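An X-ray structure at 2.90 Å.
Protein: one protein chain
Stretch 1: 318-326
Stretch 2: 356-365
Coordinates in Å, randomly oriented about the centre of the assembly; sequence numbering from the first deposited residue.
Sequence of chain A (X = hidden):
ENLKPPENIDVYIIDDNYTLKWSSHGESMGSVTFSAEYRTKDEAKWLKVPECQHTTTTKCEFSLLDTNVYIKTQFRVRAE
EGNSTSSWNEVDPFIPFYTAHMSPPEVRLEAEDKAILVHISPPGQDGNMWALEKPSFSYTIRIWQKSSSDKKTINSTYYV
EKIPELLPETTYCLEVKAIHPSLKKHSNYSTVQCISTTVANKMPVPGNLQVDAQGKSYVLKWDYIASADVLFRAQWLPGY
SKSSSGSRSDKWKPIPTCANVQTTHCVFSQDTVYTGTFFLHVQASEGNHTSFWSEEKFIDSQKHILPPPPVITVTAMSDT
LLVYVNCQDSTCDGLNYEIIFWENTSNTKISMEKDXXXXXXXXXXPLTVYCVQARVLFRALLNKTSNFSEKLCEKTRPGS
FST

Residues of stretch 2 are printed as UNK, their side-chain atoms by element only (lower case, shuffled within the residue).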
# COMPACT_ATOMS: atom_id res chain seq x y z
N SER A 318 4.28 -42.45 18.60
CA SER A 318 3.55 -43.54 17.98
C SER A 318 2.47 -42.91 17.14
O SER A 318 1.50 -42.36 17.65
CB SER A 318 2.93 -44.45 19.05
OG SER A 318 1.72 -43.91 19.54
N ASP A 319 2.71 -42.89 15.83
CA ASP A 319 1.83 -42.19 14.89
C ASP A 319 2.27 -40.74 14.60
O ASP A 319 3.08 -40.50 13.70
CB ASP A 319 0.39 -42.20 15.40
CG ASP A 319 -0.62 -41.92 14.31
OD1 ASP A 319 -0.38 -42.32 13.15
OD2 ASP A 319 -1.66 -41.29 14.60
N THR A 320 1.72 -39.80 15.36
CA THR A 320 1.92 -38.37 15.17
C THR A 320 3.36 -37.96 15.43
O THR A 320 4.00 -38.50 16.33
CB THR A 320 0.96 -37.56 16.07
OG1 THR A 320 1.07 -38.02 17.42
CG2 THR A 320 -0.49 -37.65 15.62
N LEU A 321 3.87 -37.00 14.64
CA LEU A 321 5.21 -36.46 14.82
C LEU A 321 5.07 -35.00 15.24
O LEU A 321 4.82 -34.13 14.40
CB LEU A 321 6.04 -36.62 13.53
CG LEU A 321 7.55 -36.46 13.69
CD1 LEU A 321 8.28 -37.62 13.05
CD2 LEU A 321 8.02 -35.15 13.12
N LEU A 322 5.15 -34.75 16.55
CA LEU A 322 5.01 -33.41 17.13
C LEU A 322 6.25 -32.56 16.87
O LEU A 322 7.38 -33.02 17.09
CB LEU A 322 4.72 -33.49 18.64
CG LEU A 322 3.64 -32.54 19.17
CD1 LEU A 322 3.04 -33.09 20.45
CD2 LEU A 322 4.19 -31.13 19.39
N VAL A 323 6.04 -31.33 16.39
CA VAL A 323 7.08 -30.36 16.04
C VAL A 323 6.87 -29.08 16.86
O VAL A 323 5.76 -28.54 16.89
CB VAL A 323 7.12 -30.09 14.50
CG1 VAL A 323 8.16 -29.04 14.14
CG2 VAL A 323 7.37 -31.37 13.71
N TYR A 324 7.93 -28.59 17.53
CA TYR A 324 7.87 -27.36 18.31
C TYR A 324 8.82 -26.29 17.80
O TYR A 324 10.04 -26.50 17.77
CB TYR A 324 8.07 -27.59 19.83
CG TYR A 324 7.40 -26.52 20.67
CD1 TYR A 324 6.22 -26.78 21.34
CD2 TYR A 324 7.92 -25.23 20.73
CE1 TYR A 324 5.57 -25.79 22.07
CE2 TYR A 324 7.27 -24.23 21.44
CZ TYR A 324 6.10 -24.51 22.12
OH TYR A 324 5.48 -23.51 22.84
N VAL A 325 8.27 -25.12 17.43
CA VAL A 325 9.02 -23.96 16.95
C VAL A 325 9.22 -23.00 18.11
O VAL A 325 8.25 -22.60 18.75
CB VAL A 325 8.35 -23.25 15.75
CG1 VAL A 325 9.34 -22.34 15.04
CG2 VAL A 325 7.73 -24.24 14.77
N ASN A 326 10.47 -22.64 18.38
CA ASN A 326 10.79 -21.72 19.46
C ASN A 326 11.47 -20.48 18.89
O ASN A 326 12.52 -20.61 18.25
CB ASN A 326 11.70 -22.40 20.49
CG ASN A 326 11.00 -23.41 21.37
OD1 ASN A 326 10.21 -23.07 22.25
ND2 ASN A 326 11.34 -24.69 21.19
N UNK A 356 -0.31 -21.35 16.73
CA UNK A 356 0.67 -21.56 17.79
C UNK A 356 1.92 -22.27 17.31
O UNK A 356 2.08 -22.50 16.11
N UNK A 357 2.84 -22.64 18.22
CA UNK A 357 4.08 -23.31 17.79
C UNK A 357 4.00 -24.84 17.74
O UNK A 357 4.84 -25.47 17.09
c UNK A 357 4.31 -22.26 19.97
c UNK A 357 2.85 -22.43 19.68
c UNK A 357 5.11 -22.83 18.81
N UNK A 358 3.02 -25.43 18.43
CA UNK A 358 2.81 -26.87 18.49
C UNK A 358 2.17 -27.42 17.20
O UNK A 358 0.94 -27.48 17.08
c UNK A 358 2.80 -27.93 20.81
o UNK A 358 1.51 -29.68 21.79
c UNK A 358 1.99 -27.24 19.73
c UNK A 358 1.95 -28.51 21.92
o UNK A 358 1.70 -27.79 22.91
N UNK A 359 3.03 -27.80 16.24
CA UNK A 359 2.66 -28.42 14.96
C UNK A 359 2.62 -29.92 15.19
O UNK A 359 3.50 -30.46 15.85
c UNK A 359 3.53 -24.16 12.12
c UNK A 359 3.08 -26.53 12.01
c UNK A 359 3.71 -28.10 13.87
c UNK A 359 3.03 -25.25 11.43
c UNK A 359 4.15 -25.61 13.94
c UNK A 359 4.09 -24.34 13.37
c UNK A 359 3.63 -26.72 13.27
N UNK A 360 1.60 -30.59 14.66
CA UNK A 360 1.47 -32.04 14.82
C UNK A 360 1.40 -32.70 13.44
O UNK A 360 0.36 -32.62 12.77
o UNK A 360 0.61 -31.78 17.07
c UNK A 360 0.31 -32.36 15.80
c UNK A 360 0.08 -33.86 15.96
N UNK A 361 2.51 -33.32 13.02
CA UNK A 361 2.57 -34.01 11.73
C UNK A 361 1.90 -35.36 11.87
O UNK A 361 2.48 -36.30 12.42
c UNK A 361 4.68 -32.83 10.77
c UNK A 361 4.03 -32.24 9.56
c UNK A 361 6.15 -33.05 10.49
c UNK A 361 4.00 -34.13 11.18
N UNK A 362 0.64 -35.43 11.44
CA UNK A 362 -0.16 -36.65 11.51
C UNK A 362 -0.32 -37.37 10.17
O UNK A 362 -0.20 -36.75 9.11
c UNK A 362 -3.40 -34.78 12.73
c UNK A 362 -2.40 -35.30 11.69
c UNK A 362 -4.57 -35.70 13.04
n UNK A 362 -4.27 -36.64 14.16
c UNK A 362 -1.51 -36.42 12.24
N UNK A 363 -0.55 -38.70 10.25
CA UNK A 363 -0.72 -39.63 9.14
C UNK A 363 0.52 -39.74 8.24
O UNK A 363 0.42 -39.64 7.02
c UNK A 363 -2.03 -39.37 8.36
c UNK A 363 -3.26 -39.33 9.22
n UNK A 363 -3.92 -38.18 9.25
o UNK A 363 -3.64 -40.32 9.86
N UNK A 364 1.69 -39.96 8.86
CA UNK A 364 2.95 -40.17 8.14
C UNK A 364 3.20 -41.68 8.04
O UNK A 364 2.72 -42.44 8.89
c UNK A 364 4.52 -37.27 7.80
c UNK A 364 4.10 -37.99 9.06
c UNK A 364 5.03 -37.59 10.16
c UNK A 364 4.12 -39.51 8.88
N UNK A 365 3.94 -42.12 7.01
CA UNK A 365 4.28 -43.54 6.82
C UNK A 365 5.25 -43.95 7.96
O UNK A 365 6.16 -43.18 8.26
o UNK A 365 2.66 -45.42 4.33
c UNK A 365 3.66 -45.97 4.82
c UNK A 365 4.99 -45.24 4.98
c UNK A 365 4.88 -43.77 5.42
n UNK A 365 3.65 -47.25 5.17

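Position 356 has backbone atoms only. It makes no contact with stretch 1. A residue without a side chain is glycine, Gly356.

Position 357 has three side-chain carbons that close a ring onto the backbone N. The CA-to-CB bond points toward stretch 1. CB lies 3.1 Å from Val325 O and packs over one face of the Tyr324 ring, 4.1 Å from its centroid. A ring closed on the backbone nitrogen means proline, Pro357. Its CG is 3.6 Å from Tyr324 CZ. Its carbonyl O accepts a weak hydrogen bond from Val325 N at 3.5 Å.

Position 358 has three carbons, the third carrying two oxygens. The chain lies on the same side of the sheet as Leu322 and Tyr324, and its carbons touch both. Two oxygens on the third carbon fit a carboxylate, so this is glutamate, Glu358. Its CG is 3.6 Å from Tyr324 CD1 and 3.8 Å from Leu322 CD2.

Position 359 has one carbon and then a ring of six carbons. Its CB is 4.0 Å from Val323 CB, and the ring reaches Val325. A six-carbon ring with no oxygen is phenylalanine, Phe359. CE2 lies 3.9 Å from Val325 CG2. The backbone pairs twice with Val323: Val323 N donates to Phe359 O at 2.7 Å, and Phe359 N donates to Val323 O at 2.9 Å.

Position 360 branches at CB, which carries one oxygen and one carbon. The carbon is near Thr320 and the oxygen near Leu322. This branching is that of threonine, Thr360. CG2 is 3.8 Å from Thr320 CB, and OG1 is 3.8 Å from Leu322 CG.

Position 361 has four carbons, forked at the second. They lie among Leu321 and Val323. The fork beyond CB identifies leucine, Leu361. CD1 is 3.9 Å from Leu321 CD2 and 3.8 Å from Val323 CG2. Leu321 N donates to Leu361 O at 2.7 Å, and Leu361 N donates to Leu321 O at 2.8 Å.

Position 362 has four carbons in a row ending in nitrogen. Its CB is 3.7 Å from Thr320 CG2. The chain is that of lysine, Lys362.

Position 363 has two carbons, the second carrying one oxygen and one nitrogen. It makes no close contact with stretch 1. This is an amide, asparagine, Asn363.

Position 364 has four carbons, forked at the second. One tip touches Leu321. This is leucine, Leu364, with CD1 3.6 Å from Leu321 CB.

Position 365 has three carbons, the third carrying one oxygen and one nitrogen. It is out of reach of stretch 1. The longer amide is glutamine, Gln365.

The contact is an antiparallel strand pair. Leu321 with Leu361 and Val323 with Phe359 form the hydrogen-bonded pairs, and their apolar side chains share one buried face. Leu322, Tyr324, Glu358 and Thr360 point to the other, more exposed face. Backbone hydrogen bonds and side-chain packing occur in the same register.

Stretch 2, residues 356-365: GPEFTLKNLQ
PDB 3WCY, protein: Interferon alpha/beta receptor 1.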